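Long-range contacts in omega-class glutathione S-transferase (Bombyx mori, PDB 3WD6), which binds glutathione and probably acts as a glutathione transferase and a glutathione-dependent dehydroascorbate reductase: residues Ile45-Ala50 against Ala220-Tyr224; Val148-His152 against Arg197-Glu201; Ile182-Phe186 against Leu208-Ile212. All blocks are in the same frame, centred on the assembly; numbering follows the deposited sequence.

Contact 1: Ile45-Ala50 against Ala220-Tyr224; sequences ILALNA and AVSQY. With EDO (1,2-ethanediol), chain H.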
ATOM      1  N   ILE A  45      -5.048   4.061   3.387  1.00 18.24           N
ATOM      2  CA  ILE A  45      -5.403   5.254   2.587  1.00 17.16           C
ATOM      3  C   ILE A  45      -6.321   4.927   1.396  1.00 16.41           C
ATOM      4  O   ILE A  45      -7.343   5.598   1.177  1.00 17.47           O
ATOM      5  CB  ILE A  45      -4.138   5.926   1.997  1.00 19.03           C
ATOM      6  CG1 ILE A  45      -3.081   6.177   3.088  1.00 18.24           C
ATOM      7  CG2 ILE A  45      -4.503   7.187   1.242  1.00 14.09           C
ATOM      8  CD1 ILE A  45      -3.559   7.110   4.183  1.00 19.41           C
ATOM      9  N   LEU A  46      -5.946   3.917   0.612  1.00 14.89           N
ATOM     10  CA  LEU A  46      -6.737   3.543  -0.557  1.00 18.27           C
ATOM     11  C   LEU A  46      -8.159   3.226  -0.127  1.00 19.27           C
ATOM     12  O   LEU A  46      -9.120   3.746  -0.690  1.00 17.54           O
ATOM     13  CB  LEU A  46      -6.137   2.317  -1.270  1.00 16.33           C
ATOM     14  CG  LEU A  46      -4.761   2.536  -1.906  1.00 16.20           C
ATOM     15  CD1 LEU A  46      -4.227   1.237  -2.460  1.00 18.27           C
ATOM     16  CD2 LEU A  46      -4.822   3.634  -2.997  1.00 16.86           C
ATOM     17  N   ALA A  47      -8.278   2.367   0.881  1.00 18.80           N
ATOM     18  CA  ALA A  47      -9.580   1.957   1.359  1.00 18.50           C
ATOM     19  C   ALA A  47     -10.379   3.189   1.770  1.00 19.65           C
ATOM     20  O   ALA A  47     -11.520   3.396   1.304  1.00 20.08           O
ATOM     21  CB  ALA A  47      -9.440   0.955   2.522  1.00 17.95           C
ATOM     22  N   LEU A  48      -9.786   4.018   2.624  1.00 19.71           N
ATOM     23  CA  LEU A  48     -10.471   5.229   3.083  1.00 20.82           C
ATOM     24  C   LEU A  48     -10.863   6.130   1.908  1.00 22.33           C
ATOM     25  O   LEU A  48     -11.985   6.676   1.882  1.00 21.98           O
ATOM     26  CB  LEU A  48      -9.613   6.000   4.076  1.00 20.32           C
ATOM     27  CG  LEU A  48      -9.360   5.317   5.418  1.00 20.69           C
ATOM     28  CD1 LEU A  48      -8.222   6.019   6.119  1.00 22.38           C
ATOM     29  CD2 LEU A  48     -10.597   5.354   6.281  1.00 19.06           C
ATOM     30  N   ASN A  49      -9.956   6.292   0.938  1.00 20.17           N
ATOM     31  CA  ASN A  49     -10.289   7.085  -0.251  1.00 20.58           C
ATOM     32  C   ASN A  49     -11.462   6.509  -1.025  1.00 18.66           C
ATOM     33  O   ASN A  49     -12.423   7.213  -1.327  1.00 20.08           O
ATOM     34  CB  ASN A  49      -9.091   7.211  -1.193  1.00 20.90           C
ATOM     35  CG  ASN A  49      -7.981   8.084  -0.624  1.00 21.20           C
ATOM     36  OD1 ASN A  49      -8.099   8.631   0.483  1.00 22.74           O
ATOM     37  ND2 ASN A  49      -6.886   8.212  -1.380  1.00 19.39           N
ATOM     38  N   ALA A  50     -11.378   5.226  -1.359  1.00 19.05           N
ATOM     39  CA  ALA A  50     -12.386   4.612  -2.211  1.00 18.03           C
ATOM     40  C   ALA A  50     -13.779   4.694  -1.567  1.00 22.96           C
ATOM     41  O   ALA A  50     -14.804   4.894  -2.267  1.00 20.89           O
ATOM     42  CB  ALA A  50     -12.006   3.163  -2.523  1.00 14.58           C
ATOM     43  N   ALA A 220      -9.141   6.729  -6.127  1.00 15.17           N
ATOM     44  CA  ALA A 220      -8.555   6.376  -4.825  1.00 17.02           C
ATOM     45  C   ALA A 220      -7.045   6.262  -4.979  1.00 18.28           C
ATOM     46  O   ALA A 220      -6.288   6.624  -4.061  1.00 15.39           O
ATOM     47  CB  ALA A 220      -9.124   5.065  -4.275  1.00 14.19           C
ATOM     48  N   VAL A 221      -6.621   5.745  -6.136  1.00 14.94           N
ATOM     49  CA  VAL A 221      -5.209   5.638  -6.445  1.00 15.30           C
ATOM     50  C   VAL A 221      -4.601   6.990  -6.829  1.00 17.85           C
ATOM     51  O   VAL A 221      -3.584   7.410  -6.253  1.00 18.80           O
ATOM     52  CB  VAL A 221      -4.948   4.620  -7.580  1.00 18.04           C
ATOM     53  CG1 VAL A 221      -3.494   4.653  -7.983  1.00 16.30           C
ATOM     54  CG2 VAL A 221      -5.357   3.195  -7.135  1.00 16.21           C
ATOM     55  N   SER A 222      -5.238   7.693  -7.765  1.00 17.36           N
ATOM     56  CA  SER A 222      -4.578   8.842  -8.392  1.00 19.92           C
ATOM     57  C   SER A 222      -4.306   9.992  -7.425  1.00 17.60           C
ATOM     58  O   SER A 222      -3.304  10.679  -7.538  1.00 17.92           O
ATOM     59  CB  SER A 222      -5.367   9.341  -9.603  1.00 16.19           C
ATOM     60  OG  SER A 222      -6.669   9.767  -9.231  1.00 16.91           O
ATOM     61  N   GLN A 223      -5.185  10.190  -6.461  1.00 17.88           N
ATOM     62  CA  GLN A 223      -5.043  11.348  -5.592  1.00 19.41           C
ATOM     63  C   GLN A 223      -3.895  11.142  -4.601  1.00 19.99           C
ATOM     64  O   GLN A 223      -3.429  12.103  -3.985  1.00 22.36           O
ATOM     65  CB  GLN A 223      -6.351  11.580  -4.835  1.00 18.77           C
ATOM     66  CG  GLN A 223      -6.654  10.439  -3.896  1.00 21.94           C
ATOM     67  CD  GLN A 223      -7.956  10.624  -3.144  1.00 26.23           C
ATOM     68  OE1 GLN A 223      -7.972  11.203  -2.046  1.00 31.50           O
ATOM     69  NE2 GLN A 223      -9.067  10.120  -3.722  1.00 24.44           N
ATOM     70  N   TYR A 224      -3.443   9.895  -4.451  1.00 19.12           N
ATOM     71  CA  TYR A 224      -2.362   9.570  -3.518  1.00 18.07           C
ATOM     72  C   TYR A 224      -1.057   9.171  -4.234  1.00 18.90           C
ATOM     73  O   TYR A 224      -0.063   8.862  -3.581  1.00 20.22           O
ATOM     74  CB  TYR A 224      -2.801   8.439  -2.554  1.00 17.44           C
ATOM     75  CG  TYR A 224      -1.907   8.219  -1.340  1.00 17.66           C
ATOM     76  CD1 TYR A 224      -1.704   9.235  -0.407  1.00 17.44           C
ATOM     77  CD2 TYR A 224      -1.292   6.980  -1.104  1.00 19.32           C
ATOM     78  CE1 TYR A 224      -0.890   9.041   0.737  1.00 17.10           C
ATOM     79  CE2 TYR A 224      -0.474   6.767   0.049  1.00 16.24           C
ATOM     80  CZ  TYR A 224      -0.283   7.817   0.956  1.00 20.27           C
ATOM     81  OH  TYR A 224       0.513   7.660   2.079  1.00 22.30           O
TER
HETATM   82  C1  EDO H 304     -11.637  10.684   0.656  1.00 37.17           C
HETATM   83  O1  EDO H 304     -11.901   9.744   1.726  1.00 31.27           O
HETATM   84  C2  EDO H 304     -10.421  11.563   0.987  1.00 33.72           C
HETATM   85  O2  EDO H 304      -9.681  11.909  -0.199  1.00 33.58           O

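Contact 2: Val148-His152 against Arg197-Glu201; sequences VAAYH and RVRLE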
ATOM      1  N   VAL A 148      13.415 -13.906  -7.965  1.00 36.12           N
ATOM      2  CA  VAL A 148      12.912 -13.431  -9.239  1.00 37.47           C
ATOM      3  C   VAL A 148      11.862 -14.382  -9.831  1.00 38.28           C
ATOM      4  O   VAL A 148      10.816 -13.940 -10.326  1.00 40.14           O
ATOM      5  CB  VAL A 148      14.046 -13.150 -10.247  1.00 41.54           C
ATOM      6  CG1 VAL A 148      13.472 -12.794 -11.631  1.00 38.52           C
ATOM      7  CG2 VAL A 148      14.935 -12.025  -9.735  1.00 36.84           C
ATOM      8  N   ALA A 149      12.124 -15.681  -9.772  1.00 36.94           N
ATOM      9  CA  ALA A 149      11.170 -16.661 -10.285  1.00 38.41           C
ATOM     10  C   ALA A 149       9.847 -16.666  -9.485  1.00 37.61           C
ATOM     11  O   ALA A 149       8.756 -16.730 -10.071  1.00 36.00           O
ATOM     12  CB  ALA A 149      11.800 -18.050 -10.302  1.00 37.30           C
ATOM     13  N   ALA A 150       9.947 -16.612  -8.157  1.00 32.35           N
ATOM     14  CA  ALA A 150       8.763 -16.609  -7.305  1.00 33.39           C
ATOM     15  C   ALA A 150       7.875 -15.403  -7.634  1.00 31.66           C
ATOM     16  O   ALA A 150       6.647 -15.510  -7.746  1.00 31.48           O
ATOM     17  CB  ALA A 150       9.170 -16.592  -5.840  1.00 26.60           C
ATOM     18  N   TYR A 151       8.524 -14.257  -7.776  1.00 28.42           N
ATOM     19  CA  TYR A 151       7.881 -13.024  -8.173  1.00 30.98           C
ATOM     20  C   TYR A 151       7.086 -13.202  -9.479  1.00 31.77           C
ATOM     21  O   TYR A 151       5.926 -12.783  -9.575  1.00 28.73           O
ATOM     22  CB  TYR A 151       8.959 -11.938  -8.281  1.00 29.10           C
ATOM     23  CG  TYR A 151       8.661 -10.750  -9.173  1.00 31.38           C
ATOM     24  CD1 TYR A 151       7.827  -9.717  -8.752  1.00 26.72           C
ATOM     25  CD2 TYR A 151       9.271 -10.634 -10.421  1.00 32.24           C
ATOM     26  CE1 TYR A 151       7.579  -8.621  -9.570  1.00 29.87           C
ATOM     27  CE2 TYR A 151       9.035  -9.539 -11.243  1.00 30.28           C
ATOM     28  CZ  TYR A 151       8.188  -8.538 -10.817  1.00 30.89           C
ATOM     29  OH  TYR A 151       7.961  -7.449 -11.633  1.00 29.73           O
ATOM     30  N   HIS A 152       7.697 -13.843 -10.470  1.00 31.92           N
ATOM     31  CA  HIS A 152       7.012 -14.107 -11.733  1.00 32.26           C
ATOM     32  C   HIS A 152       5.848 -15.059 -11.582  1.00 29.22           C
ATOM     33  O   HIS A 152       4.844 -14.924 -12.288  1.00 31.90           O
ATOM     34  CB  HIS A 152       7.976 -14.627 -12.800  1.00 33.97           C
ATOM     35  CG  HIS A 152       8.812 -13.553 -13.413  1.00 34.23           C
ATOM     36  ND1 HIS A 152      10.125 -13.335 -13.051  1.00 38.52           N
ATOM     37  CD2 HIS A 152       8.512 -12.612 -14.340  1.00 33.44           C
ATOM     38  CE1 HIS A 152      10.606 -12.316 -13.743  1.00 37.86           C
ATOM     39  NE2 HIS A 152       9.649 -11.862 -14.533  1.00 37.79           N
ATOM     40  N   ARG A 197      15.515  -7.398 -13.453  1.00 49.94           N
ATOM     41  CA  ARG A 197      14.895  -8.469 -12.687  1.00 46.90           C
ATOM     42  C   ARG A 197      13.423  -8.181 -12.376  1.00 45.60           C
ATOM     43  O   ARG A 197      12.734  -9.022 -11.794  1.00 42.39           O
ATOM     44  CB  ARG A 197      15.659  -8.650 -11.374  1.00 48.19           C
ATOM     45  CG  ARG A 197      17.177  -8.751 -11.544  1.00 52.83           C
ATOM     46  CD  ARG A 197      17.914  -8.693 -10.198  1.00 48.04           C
ATOM     47  NE  ARG A 197      17.904  -7.353  -9.618  1.00 46.49           N
ATOM     48  CZ  ARG A 197      18.484  -7.036  -8.463  1.00 49.08           C
ATOM     49  NH1 ARG A 197      19.120  -7.965  -7.766  1.00 51.96           N
ATOM     50  NH2 ARG A 197      18.431  -5.789  -8.003  1.00 52.03           N
ATOM     51  N   VAL A 198      12.952  -6.998 -12.770  1.00 43.82           N
ATOM     52  CA  VAL A 198      11.595  -6.560 -12.461  1.00 43.12           C
ATOM     53  C   VAL A 198      10.787  -6.243 -13.721  1.00 42.11           C
ATOM     54  O   VAL A 198       9.592  -6.503 -13.769  1.00 40.58           O
ATOM     55  CB  VAL A 198      11.610  -5.300 -11.570  1.00 44.94           C
ATOM     56  CG1 VAL A 198      10.183  -4.897 -11.183  1.00 40.10           C
ATOM     57  CG2 VAL A 198      12.479  -5.523 -10.337  1.00 41.03           C
ATOM     58  N   ARG A 199      11.440  -5.671 -14.731  1.00 42.91           N
ATOM     59  CA  ARG A 199      10.750  -5.217 -15.942  1.00 48.22           C
ATOM     60  C   ARG A 199       9.847  -6.323 -16.485  1.00 47.94           C
ATOM     61  O   ARG A 199      10.217  -7.502 -16.469  1.00 48.04           O
ATOM     62  CB  ARG A 199      11.752  -4.774 -17.019  1.00 49.50           C
ATOM     63  CG  ARG A 199      11.159  -3.809 -18.062  1.00 56.68           C
ATOM     64  CD  ARG A 199      12.085  -3.594 -19.282  1.00 64.57           C
ATOM     65  NE  ARG A 199      12.032  -4.711 -20.229  1.00 68.52           N
ATOM     66  CZ  ARG A 199      11.249  -4.756 -21.312  1.00 69.81           C
ATOM     67  NH1 ARG A 199      10.443  -3.738 -21.606  1.00 63.71           N
ATOM     68  NH2 ARG A 199      11.271  -5.827 -22.106  1.00 65.63           N
ATOM     69  N   LEU A 200       8.669  -5.945 -16.964  1.00 44.60           N
ATOM     70  CA  LEU A 200       7.705  -6.923 -17.443  1.00 41.16           C
ATOM     71  C   LEU A 200       7.721  -7.034 -18.959  1.00 43.09           C
ATOM     72  O   LEU A 200       7.555  -6.036 -19.667  1.00 44.33           O
ATOM     73  CB  LEU A 200       6.299  -6.559 -16.954  1.00 40.00           C
ATOM     74  CG  LEU A 200       6.090  -6.573 -15.436  1.00 42.28           C
ATOM     75  CD1 LEU A 200       4.631  -6.304 -15.086  1.00 36.98           C
ATOM     76  CD2 LEU A 200       6.554  -7.911 -14.852  1.00 41.02           C
ATOM     77  N   GLU A 201       7.926  -8.249 -19.459  1.00 43.51           N
ATOM     78  CA  GLU A 201       7.855  -8.500 -20.898  1.00 45.82           C
ATOM     79  C   GLU A 201       6.419  -8.239 -21.362  1.00 43.55           C
ATOM     80  O   GLU A 201       5.480  -8.895 -20.906  1.00 44.10           O
ATOM     81  CB  GLU A 201       8.292  -9.939 -21.218  1.00 47.97           C
ATOM     82  CG  GLU A 201       8.703 -10.181 -22.679  1.00 50.04           C
ATOM     83  CD  GLU A 201       7.515 -10.318 -23.647  1.00 49.17           C
ATOM     84  OE1 GLU A 201       6.510 -10.983 -23.295  1.00 44.67           O
ATOM     85  OE2 GLU A 201       7.593  -9.764 -24.769  1.00 50.79           O
TER

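Contact 3: Ile182-Phe186 against Leu208-Ile212; sequences IWPWF and LLEYI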
ATOM      1  N   ILE A 182      -3.261  -5.085  -3.041  1.00 16.84           N
ATOM      2  CA  ILE A 182      -2.011  -5.415  -3.704  1.00 16.51           C
ATOM      3  C   ILE A 182      -1.459  -4.199  -4.450  1.00 19.46           C
ATOM      4  O   ILE A 182      -0.268  -4.149  -4.795  1.00 17.75           O
ATOM      5  CB  ILE A 182      -2.153  -6.643  -4.656  1.00 17.93           C
ATOM      6  CG1 ILE A 182      -2.921  -6.290  -5.933  1.00 18.10           C
ATOM      7  CG2 ILE A 182      -2.833  -7.811  -3.931  1.00 17.12           C
ATOM      8  CD1 ILE A 182      -3.244  -7.525  -6.819  1.00 18.45           C
ATOM      9  N   TRP A 183      -2.318  -3.208  -4.686  1.00 18.20           N
ATOM     10  CA  TRP A 183      -1.933  -2.073  -5.522  1.00 16.93           C
ATOM     11  C   TRP A 183      -0.571  -1.413  -5.178  1.00 16.89           C
ATOM     12  O   TRP A 183       0.197  -1.059  -6.074  1.00 17.27           O
ATOM     13  CB  TRP A 183      -3.031  -0.991  -5.553  1.00 17.87           C
ATOM     14  CG  TRP A 183      -2.475   0.233  -6.196  1.00 16.98           C
ATOM     15  CD1 TRP A 183      -2.141   1.416  -5.590  1.00 17.75           C
ATOM     16  CD2 TRP A 183      -2.091   0.358  -7.564  1.00 15.41           C
ATOM     17  NE1 TRP A 183      -1.603   2.290  -6.515  1.00 16.41           N
ATOM     18  CE2 TRP A 183      -1.553   1.659  -7.732  1.00 19.57           C
ATOM     19  CE3 TRP A 183      -2.169  -0.493  -8.671  1.00 15.72           C
ATOM     20  CZ2 TRP A 183      -1.088   2.123  -8.969  1.00 18.52           C
ATOM     21  CZ3 TRP A 183      -1.706  -0.030  -9.901  1.00 18.61           C
ATOM     22  CH2 TRP A 183      -1.167   1.269 -10.037  1.00 16.03           C
ATOM     23  N   PRO A 184      -0.278  -1.219  -3.883  1.00 17.62           N
ATOM     24  CA  PRO A 184       0.939  -0.444  -3.584  1.00 17.36           C
ATOM     25  C   PRO A 184       2.203  -1.029  -4.225  1.00 18.89           C
ATOM     26  O   PRO A 184       3.160  -0.298  -4.569  1.00 15.59           O
ATOM     27  CB  PRO A 184       1.044  -0.535  -2.053  1.00 18.17           C
ATOM     28  CG  PRO A 184      -0.389  -0.730  -1.597  1.00 18.41           C
ATOM     29  CD  PRO A 184      -1.014  -1.610  -2.659  1.00 16.89           C
ATOM     30  N   TRP A 185       2.232  -2.350  -4.361  1.00 18.02           N
ATOM     31  CA  TRP A 185       3.425  -2.962  -4.928  1.00 18.42           C
ATOM     32  C   TRP A 185       3.470  -2.764  -6.425  1.00 21.64           C
ATOM     33  O   TRP A 185       4.542  -2.521  -6.977  1.00 22.04           O
ATOM     34  CB  TRP A 185       3.605  -4.404  -4.468  1.00 14.77           C
ATOM     35  CG  TRP A 185       3.958  -4.352  -3.031  1.00 20.60           C
ATOM     36  CD1 TRP A 185       5.215  -4.201  -2.498  1.00 17.84           C
ATOM     37  CD2 TRP A 185       3.043  -4.322  -1.918  1.00 19.11           C
ATOM     38  NE1 TRP A 185       5.136  -4.125  -1.126  1.00 18.25           N
ATOM     39  CE2 TRP A 185       3.822  -4.198  -0.741  1.00 17.86           C
ATOM     40  CE3 TRP A 185       1.650  -4.412  -1.802  1.00 16.67           C
ATOM     41  CZ2 TRP A 185       3.254  -4.156   0.533  1.00 19.78           C
ATOM     42  CZ3 TRP A 185       1.083  -4.376  -0.531  1.00 17.66           C
ATOM     43  CH2 TRP A 185       1.887  -4.250   0.621  1.00 20.04           C
ATOM     44  N   PHE A 186       2.310  -2.804  -7.075  1.00 17.55           N
ATOM     45  CA  PHE A 186       2.266  -2.417  -8.476  1.00 18.43           C
ATOM     46  C   PHE A 186       2.682  -0.951  -8.690  1.00 22.03           C
ATOM     47  O   PHE A 186       3.349  -0.633  -9.697  1.00 21.96           O
ATOM     48  CB  PHE A 186       0.897  -2.711  -9.082  1.00 17.75           C
ATOM     49  CG  PHE A 186       0.622  -4.181  -9.235  1.00 20.75           C
ATOM     50  CD1 PHE A 186       1.645  -5.061  -9.628  1.00 22.24           C
ATOM     51  CD2 PHE A 186      -0.642  -4.697  -8.966  1.00 18.48           C
ATOM     52  CE1 PHE A 186       1.402  -6.436  -9.757  1.00 21.04           C
ATOM     53  CE2 PHE A 186      -0.901  -6.065  -9.107  1.00 22.44           C
ATOM     54  CZ  PHE A 186       0.126  -6.935  -9.501  1.00 23.15           C
ATOM     55  N   LEU A 208      -1.757  -7.632 -17.515  1.00 22.53           N
ATOM     56  CA  LEU A 208      -1.387  -7.032 -16.233  1.00 22.86           C
ATOM     57  C   LEU A 208      -0.939  -5.562 -16.405  1.00 23.59           C
ATOM     58  O   LEU A 208      -1.300  -4.675 -15.613  1.00 20.85           O
ATOM     59  CB  LEU A 208      -0.295  -7.866 -15.568  1.00 21.96           C
ATOM     60  CG  LEU A 208      -0.067  -7.671 -14.073  1.00 24.98           C
ATOM     61  CD1 LEU A 208      -1.390  -7.712 -13.328  1.00 22.34           C
ATOM     62  CD2 LEU A 208       0.879  -8.758 -13.543  1.00 26.91           C
ATOM     63  N   LEU A 209      -0.164  -5.305 -17.452  1.00 21.84           N
ATOM     64  CA  LEU A 209       0.267  -3.946 -17.737  1.00 23.31           C
ATOM     65  C   LEU A 209      -0.921  -3.041 -18.053  1.00 22.35           C
ATOM     66  O   LEU A 209      -0.936  -1.871 -17.668  1.00 23.47           O
ATOM     67  CB  LEU A 209       1.287  -3.945 -18.866  1.00 25.09           C
ATOM     68  CG  LEU A 209       2.641  -4.504 -18.415  1.00 28.65           C
ATOM     69  CD1 LEU A 209       3.504  -4.951 -19.599  1.00 29.09           C
ATOM     70  CD2 LEU A 209       3.363  -3.455 -17.581  1.00 26.50           C
ATOM     71  N   GLU A 210      -1.924  -3.586 -18.736  1.00 22.29           N
ATOM     72  CA  GLU A 210      -3.153  -2.845 -19.017  1.00 23.38           C
ATOM     73  C   GLU A 210      -3.933  -2.528 -17.727  1.00 20.73           C
ATOM     74  O   GLU A 210      -4.404  -1.402 -17.514  1.00 17.69           O
ATOM     75  CB  GLU A 210      -4.028  -3.650 -19.976  1.00 26.04           C
ATOM     76  CG  GLU A 210      -5.335  -2.975 -20.389  1.00 26.67           C
ATOM     77  CD  GLU A 210      -6.223  -3.935 -21.194  1.00 39.69           C
ATOM     78  OE1 GLU A 210      -7.381  -3.549 -21.530  1.00 46.10           O
ATOM     79  OE2 GLU A 210      -5.762  -5.080 -21.489  1.00 33.41           O
ATOM     80  N   TYR A 211      -4.050  -3.539 -16.868  1.00 20.86           N
ATOM     81  CA  TYR A 211      -4.710  -3.402 -15.575  1.00 19.18           C
ATOM     82  C   TYR A 211      -4.013  -2.326 -14.732  1.00 17.40           C
ATOM     83  O   TYR A 211      -4.664  -1.508 -14.101  1.00 15.86           O
ATOM     84  CB  TYR A 211      -4.717  -4.771 -14.884  1.00 20.02           C
ATOM     85  CG  TYR A 211      -4.963  -4.786 -13.394  1.00 19.84           C
ATOM     86  CD1 TYR A 211      -6.258  -4.689 -12.877  1.00 17.51           C
ATOM     87  CD2 TYR A 211      -3.906  -4.952 -12.500  1.00 18.35           C
ATOM     88  CE1 TYR A 211      -6.493  -4.732 -11.504  1.00 16.04           C
ATOM     89  CE2 TYR A 211      -4.132  -4.989 -11.115  1.00 19.08           C
ATOM     90  CZ  TYR A 211      -5.425  -4.883 -10.632  1.00 17.35           C
ATOM     91  OH  TYR A 211      -5.644  -4.922  -9.276  1.00 17.45           O
ATOM     92  N   ILE A 212      -2.685  -2.307 -14.743  1.00 19.52           N
ATOM     93  CA  ILE A 212      -1.971  -1.288 -13.996  1.00 17.52           C
ATOM     94  C   ILE A 212      -2.323   0.115 -14.504  1.00 20.18           C
ATOM     95  O   ILE A 212      -2.615   1.012 -13.689  1.00 18.57           O
ATOM     96  CB  ILE A 212      -0.457  -1.555 -13.946  1.00 20.21           C
ATOM     97  CG1 ILE A 212      -0.208  -2.763 -13.036  1.00 22.49           C
ATOM     98  CG2 ILE A 212       0.313  -0.328 -13.424  1.00 14.79           C
ATOM     99  CD1 ILE A 212       1.127  -3.448 -13.260  1.00 21.26           C
TER

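Contact 1: Ile45-Ala50 against Ala220-Tyr224
Helix 39-51 of the thioredoxin-like domain meets helix 219-222 and the turn after it, joining the two parts of the glutathione transferase fold. CA of Asn-49 and CA of Ala-220 are 4.9 Å apart. The small Ala-220 side chain permits this, and CB of Ala-50 lies 3.9 Å from CB of Ala-220. With chi1 m and chi2 near 0°, Asn-49 brings ND2 to O of Ala-220, a hydrogen bond of 3.2 Å. Its OD1 is hydrogen-bonded to Tyr-55 OH. Leu-46, in the m,t rotamer, sends CD2 to 4.2 Å from CG2 of Val-221. Chi1 t of Tyr-224 places a ring face over CG2 of Ile-45, 3.8 Å from the ring centroid, a CH-pi contact. The Tyr-224 hydroxyl is hydrogen-bonded to Asn-34, and its side chain is about 7 Å from that of glutathione-binding Cys-38. O2 of a bound ethanediol donates to OE1 of Gln-223 at 2.6 Å. The chemistry implies a tight, mainly apolar domain junction with one side-chain amide hydrogen bond to a main-chain carbonyl.

Contact 2: Val148-His152 against Arg197-Glu201
Tyr-151 lays its ring across the gap to the chain at Val-198 and Leu-200. Its CA-to-CB bond points toward Arg-197-Glu-201. The phenol oxygen reaches the backbone. OH of Tyr-151 donates to O of Val-198 at 2.8 Å, and this acceptor lies at the ring edge, near its plane. Apolar groups lie close to the same end of the ring. CZ of Tyr-151 is 4.2 Å from CG1 of Val-198 and 4.4 Å from CD2 of Leu-200. Both segments belong to the all-helical C-terminal domain of the glutathione transferase fold. Val-148-His-152 lies on the long helix 145-165. Arg-197-Glu-201 is irregular chain between helices 177-189 and 206-216. The hydrogen bond therefore ties a connection without regular backbone pairing to the side of a helix. Ile-129 and Leu-132 of helix 127-138 and Leu-189 of helix 177-189 also touch Tyr-151. One turn earlier on the helix, Val-148 packs on the aliphatic start of Arg-197, with CG2 of Val-148 3.8 Å from CB of Arg-197. The arginine side chain then leads away and forms a salt bridge with Asp-195. His-152 comes less close. Its ND1 donates to O of Val-148 within the helix at 2.9 Å, and its CE1 stays 4.4 Å from O of Arg-197.

Contact 3: Ile182-Phe186 against Leu208-Ile212
Two helices of the all-alpha C-terminal domain of the glutathione transferase fold pack here. The segments cross at -102°, with their axes 12.0 Å apart. Large side chains fill that wide space, and no hydrogen bond joins the segments. Leu-208 comes first in the second segment. Its CD1 lies 4.2 Å from CZ of Phe-186, and Leu-155 of helix 145-165 touches both residues. One turn later, Tyr-211 directs its ring edge to the same phenylalanine, with CE2 of Tyr-211 4.0 Å from CE2 of Phe-186. The Tyr-211 hydroxyl is hydrogen-bonded to Asp-179, near the start of helix 177-189. CD1 of Ile-182 stands 4.3 Å from that OH of Tyr-211. Ile-212 follows and meets two aromatic residues. CD1 of Ile-212 is 4.0 Å from CD1 of Phe-186. Phe-186 thus touches Leu-208, Tyr-211 and Ile-212. Trp-183 is the second aromatic partner of Ile-212. With chi1 t, the indole brings its six-membered ring up to Ile-212, and its NE1 is hydrogen-bonded to Glu-187 in its own helix. The far corner of the indole, CH2 of Trp-183, lies 4.0 Å from CG2 and 3.9 Å from O of Ile-212.

How the contacts relate
Contacts 1 and 3 are buried, whereas contact 2 is only partly buried and lies further from the centre of the chain. Contact 1 joins the two domains; contacts 2 and 3 lie within the C-terminal domain. Helix 177-189 is common ground: it supplies Trp-183 to contact 3, touches both segments of contact 1, and its Leu-189 touches Tyr-151 of contact 2. Contact 3 is apolar across its helices. Contacts 1 and 2 each add one side-chain hydrogen bond to a main-chain carbonyl. Contacts 1 and 3 touch chiefly through Trp-183, whose NE1 packs on CG1 of Val-221 at 3.4 Å. Contacts 2 and 3 meet where Leu-200 packs on Leu-209.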